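PDB 6MPZ: double Glycine Motif Protease domain from AMS/PCAT Transporter from Lachnospiraceae bacterium C6A11, which probably cleaves leader peptides after a double-glycine motif, as a C39-family cysteine protease domain of a peptide-exporting AMS/PCAT transporter. Local coordinates for residues A[5-9]-A[37-41]; A[80-86]-A[130-134]. One frame throughout, in Å; residues are numbered along the deposited sequence.

Contact 1: A[5-9]-A[37-41]; sequences QIQPV and AYYKK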
# COMPACT_ATOMS: atom_id res chain seq x y z
N GLN A 5 -10.73 9.65 -13.92
CA GLN A 5 -11.01 10.92 -13.18
C GLN A 5 -10.68 10.82 -11.69
O GLN A 5 -10.41 11.87 -11.12
CB GLN A 5 -12.46 11.42 -13.43
CG GLN A 5 -12.61 12.95 -13.55
CD GLN A 5 -14.01 13.46 -13.18
OE1 GLN A 5 -14.97 13.33 -13.95
NE2 GLN A 5 -14.11 14.10 -12.01
N ILE A 6 -10.69 9.63 -11.07
CA ILE A 6 -10.39 9.51 -9.63
C ILE A 6 -8.91 9.83 -9.35
O ILE A 6 -8.02 9.28 -9.97
CB ILE A 6 -10.78 8.12 -9.06
CG1 ILE A 6 -12.31 8.00 -9.02
CG2 ILE A 6 -10.22 7.91 -7.65
CD1 ILE A 6 -12.84 6.61 -9.29
N GLN A 7 -8.69 10.77 -8.43
CA GLN A 7 -7.36 11.24 -8.06
C GLN A 7 -7.05 10.75 -6.66
O GLN A 7 -7.97 10.42 -5.91
CB GLN A 7 -7.29 12.79 -8.10
CG GLN A 7 -7.20 13.42 -9.49
CD GLN A 7 -6.04 12.87 -10.31
OE1 GLN A 7 -6.27 12.27 -11.36
NE2 GLN A 7 -4.80 13.03 -9.83
N PRO A 8 -5.75 10.73 -6.30
CA PRO A 8 -5.38 10.51 -4.91
C PRO A 8 -5.83 11.68 -4.04
O PRO A 8 -5.97 12.80 -4.51
CB PRO A 8 -3.84 10.42 -4.94
CG PRO A 8 -3.40 10.54 -6.35
CD PRO A 8 -4.56 11.01 -7.15
N VAL A 9 -6.08 11.38 -2.77
CA VAL A 9 -6.42 12.34 -1.77
C VAL A 9 -5.13 12.80 -1.12
O VAL A 9 -4.30 11.98 -0.69
CB VAL A 9 -7.35 11.68 -0.72
CG1 VAL A 9 -7.49 12.50 0.56
CG2 VAL A 9 -8.71 11.43 -1.38
N ALA A 37 -9.08 -1.11 -6.78
CA ALA A 37 -10.51 -0.90 -6.57
C ALA A 37 -10.85 0.58 -6.32
O ALA A 37 -11.87 1.03 -6.78
CB ALA A 37 -11.01 -1.79 -5.44
N TYR A 38 -9.98 1.32 -5.61
CA TYR A 38 -10.15 2.77 -5.41
C TYR A 38 -10.20 3.50 -6.76
O TYR A 38 -11.01 4.43 -6.94
CB TYR A 38 -9.03 3.35 -4.52
CG TYR A 38 -9.05 4.86 -4.36
CD1 TYR A 38 -9.85 5.49 -3.39
CD2 TYR A 38 -8.29 5.68 -5.19
CE1 TYR A 38 -9.85 6.89 -3.24
CE2 TYR A 38 -8.30 7.08 -5.07
CZ TYR A 38 -9.08 7.69 -4.12
OH TYR A 38 -9.02 9.07 -4.02
N TYR A 39 -9.34 3.09 -7.70
CA TYR A 39 -9.30 3.72 -9.05
C TYR A 39 -10.24 3.03 -10.04
O TYR A 39 -10.26 3.38 -11.22
CB TYR A 39 -7.87 3.71 -9.59
CG TYR A 39 -6.94 4.64 -8.83
CD1 TYR A 39 -6.99 6.01 -9.04
CD2 TYR A 39 -6.03 4.14 -7.88
CE1 TYR A 39 -6.15 6.88 -8.34
CE2 TYR A 39 -5.20 4.99 -7.17
CZ TYR A 39 -5.25 6.36 -7.40
OH TYR A 39 -4.45 7.24 -6.71
N LYS A 40 -11.04 2.07 -9.54
CA LYS A 40 -11.98 1.28 -10.34
C LYS A 40 -11.28 0.52 -11.48
O LYS A 40 -11.84 0.40 -12.56
CB LYS A 40 -13.16 2.15 -10.83
CG LYS A 40 -14.10 2.56 -9.69
CD LYS A 40 -14.80 3.88 -9.81
CE LYS A 40 -15.92 3.90 -10.81
NZ LYS A 40 -16.90 4.94 -10.39
N LYS A 41 -10.07 0.03 -11.23
CA LYS A 41 -9.37 -0.88 -12.16
C LYS A 41 -9.67 -2.28 -11.72
O LYS A 41 -9.18 -2.74 -10.70
CB LYS A 41 -7.88 -0.61 -12.22
CG LYS A 41 -7.60 0.69 -12.97
CD LYS A 41 -6.18 1.18 -12.68
CE LYS A 41 -5.91 2.54 -13.31
NZ LYS A 41 -5.95 2.41 -14.80
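The hydroxyl of Tyr38 donates an unusually short hydrogen bond to the backbone carbonyl of Gln7 (Tyr38 OH to Gln7 O 2.5 Å), the one hydrogen bond between the segments. The bond is to main chain; the CA-to-CB bond of Gln7 points away. Tyr38, last residue of helix 27-38, and Tyr39, just after it, both reach an extended N-terminal strip without regular secondary structure. Ile6 packs against both tyrosines: its CG2 lies 3.3 Å from CE2 of Tyr38 and 4.0 Å from CD1 of Tyr39, while its CD1 meets the aliphatic CD of Lys40 at 3.4 Å. Tyr39 brings its ring edge to the Ile6 carbonyl (CE1 to O 3.5 Å) and its OH to 3.5 Å from Pro8 CG. Val9 continues the strip into a backbone hydrogen bond with Phe91. Lys40, with phi 58°, is the C-prime residue of the Schellman motif that ends the helix, here packed against the N-terminal arm of the C39 peptidase domain.

Contact 2: A[80-86]-A[130-134]; sequences YEPEKLK and FDRSF
A salt bridge joins helices 82-88 and 127-133: Lys86 NZ donates a hydrogen bond to Asp131 OD1 at 2.9 Å. Lys86 gets there with chi1 m and an otherwise all-trans chain, and Asp131 answers with chi1 m. The same OD1 lies 3.5 Å from Pro82 CB, and Pro82 and Asp131 set the register, their CA atoms 5.9 Å apart. Tyr80 is extended (-133/139), Glu81 is at the N-cap position, and Pro82 opens helix 82-88. In the other segment, 130-133 is the last turn of its helix, closed by Phe134 N to Phe130 O (2.9 Å); Phe134 leaves helical angles (-66/122). Leu85 (chi1 t, chi2 p) places CD2 over the face of the Phe134 ring, 3.8 Å from its centroid in a CH-pi contact, and 3.8 Å from Phe130 CZ at that ring's edge. Both phenylalanines take chi1 t. Phe134 CE2 approaches Tyr80 O (3.4 Å), and its CD2 lies 4.4 Å from Pro82 CG. Leu105 of strand 101-109 meets Leu85 and Phe130, Ile95 of strand 93-97 both phenylalanines. Helix 82-88 and its preceding loop pack against the C-terminal end of helix 127-133 and the start of strand 134-135, over the antiparallel sheet of a papain-like C39 peptidase.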
# COMPACT_ATOMS: atom_id res chain seq x y z
N TYR A 80 10.19 7.24 4.00
CA TYR A 80 9.68 8.42 4.68
C TYR A 80 9.77 8.11 6.16
O TYR A 80 9.46 7.02 6.56
CB TYR A 80 8.21 8.61 4.40
CG TYR A 80 7.80 9.19 3.07
CD1 TYR A 80 8.52 10.17 2.45
CD2 TYR A 80 6.61 8.77 2.47
CE1 TYR A 80 8.10 10.72 1.22
CE2 TYR A 80 6.19 9.31 1.23
CZ TYR A 80 6.94 10.28 0.64
OH TYR A 80 6.51 10.78 -0.54
N GLU A 81 10.17 9.07 6.95
CA GLU A 81 9.88 9.03 8.39
C GLU A 81 8.39 9.32 8.58
O GLU A 81 7.75 9.93 7.70
CB GLU A 81 10.78 10.02 9.14
CG GLU A 81 10.73 11.45 8.69
CD GLU A 81 12.02 12.16 8.88
OE1 GLU A 81 12.79 11.78 9.83
OE2 GLU A 81 12.21 13.05 8.02
N PRO A 82 7.82 8.86 9.71
CA PRO A 82 6.42 9.04 10.02
C PRO A 82 5.90 10.47 9.80
O PRO A 82 4.87 10.61 9.17
CB PRO A 82 6.33 8.65 11.49
CG PRO A 82 7.40 7.69 11.71
CD PRO A 82 8.51 8.11 10.78
N GLU A 83 6.65 11.49 10.27
CA GLU A 83 6.22 12.87 10.17
C GLU A 83 6.11 13.35 8.70
O GLU A 83 5.27 14.19 8.36
CB GLU A 83 7.14 13.81 11.00
CG GLU A 83 8.46 14.24 10.34
CD GLU A 83 9.18 15.43 11.05
OE1 GLU A 83 10.37 15.21 11.27
OE2 GLU A 83 8.61 16.55 11.38
N LYS A 84 6.98 12.86 7.85
CA LYS A 84 6.95 13.28 6.42
C LYS A 84 5.88 12.49 5.64
O LYS A 84 5.40 12.95 4.60
CB LYS A 84 8.32 13.12 5.76
CG LYS A 84 8.37 13.69 4.36
CD LYS A 84 9.79 14.10 3.96
CE LYS A 84 10.07 13.93 2.48
NZ LYS A 84 11.38 14.58 2.20
N LEU A 85 5.53 11.30 6.12
CA LEU A 85 4.44 10.57 5.49
C LEU A 85 3.14 11.38 5.70
O LEU A 85 2.40 11.66 4.74
CB LEU A 85 4.32 9.16 6.06
CG LEU A 85 3.13 8.33 5.56
CD1 LEU A 85 3.05 8.24 4.05
CD2 LEU A 85 3.24 6.97 6.13
N LYS A 86 2.91 11.78 6.96
CA LYS A 86 1.78 12.65 7.39
C LYS A 86 1.68 13.96 6.63
O LYS A 86 0.61 14.42 6.30
CB LYS A 86 1.88 12.93 8.85
CG LYS A 86 1.76 11.67 9.69
CD LYS A 86 2.16 11.91 11.13
CE LYS A 86 2.26 10.59 11.82
NZ LYS A 86 2.70 10.67 13.22
N PHE A 130 1.06 3.52 15.38
CA PHE A 130 1.40 3.75 13.97
C PHE A 130 2.87 4.01 13.78
O PHE A 130 3.52 3.32 13.01
CB PHE A 130 0.63 4.91 13.36
CG PHE A 130 0.95 5.15 11.91
CD1 PHE A 130 0.29 4.41 10.90
CD2 PHE A 130 1.93 6.05 11.54
CE1 PHE A 130 0.59 4.62 9.56
CE2 PHE A 130 2.23 6.25 10.20
CZ PHE A 130 1.54 5.53 9.21
N ASP A 131 3.38 4.99 14.53
CA ASP A 131 4.79 5.41 14.42
C ASP A 131 5.77 4.27 14.65
O ASP A 131 6.81 4.23 13.98
CB ASP A 131 5.11 6.59 15.37
CG ASP A 131 4.43 7.92 14.94
OD1 ASP A 131 3.81 8.02 13.85
OD2 ASP A 131 4.53 8.91 15.69
N ARG A 132 5.48 3.32 15.56
CA ARG A 132 6.39 2.16 15.71
C ARG A 132 6.20 1.05 14.68
O ARG A 132 7.17 0.37 14.35
CB ARG A 132 6.40 1.61 17.13
CG ARG A 132 5.15 0.98 17.67
CD ARG A 132 5.40 0.19 18.96
NE ARG A 132 4.98 0.94 20.16
CZ ARG A 132 3.73 1.04 20.63
NH1 ARG A 132 2.74 0.33 20.10
NH2 ARG A 132 3.53 1.76 21.73
N SER A 133 4.98 0.87 14.17
CA SER A 133 4.64 -0.20 13.23
C SER A 133 5.00 0.12 11.75
O SER A 133 5.47 -0.77 11.01
CB SER A 133 3.14 -0.53 13.31
OG SER A 133 2.85 -1.13 14.54
N PHE A 134 4.82 1.36 11.34
CA PHE A 134 5.28 1.77 10.01
C PHE A 134 6.84 1.71 9.95
O PHE A 134 7.52 2.36 10.72
CB PHE A 134 4.78 3.15 9.73
CG PHE A 134 5.30 3.79 8.48
CD1 PHE A 134 5.13 3.18 7.26
CD2 PHE A 134 5.96 5.00 8.53
CE1 PHE A 134 5.60 3.77 6.10
CE2 PHE A 134 6.43 5.61 7.36
CZ PHE A 134 6.26 4.98 6.15

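In the fold
Contact 1 comes first in sequence, and both of its segments precede contact 2. Their centres are about 23 Å apart and their nearest atoms about 9 Å apart, so they do not touch. Contact 1 is a surface contact of the N-terminal arm with the C-terminal end of helix 27-38, whose first residue, Cys27, forms with His101 and Asp117 a triad-like geometry consistent with a cysteine protease active site. Contact 2 brings together helix 82-88 and the junction of helix 127-133 with strand 134-135, against the six-stranded antiparallel sheet; 43 residues separate its segments, 25 of them strand. One therefore attaches the start of the modelled chain to the helical part, while the other lies within the sheet-bearing part of the same C39 domain.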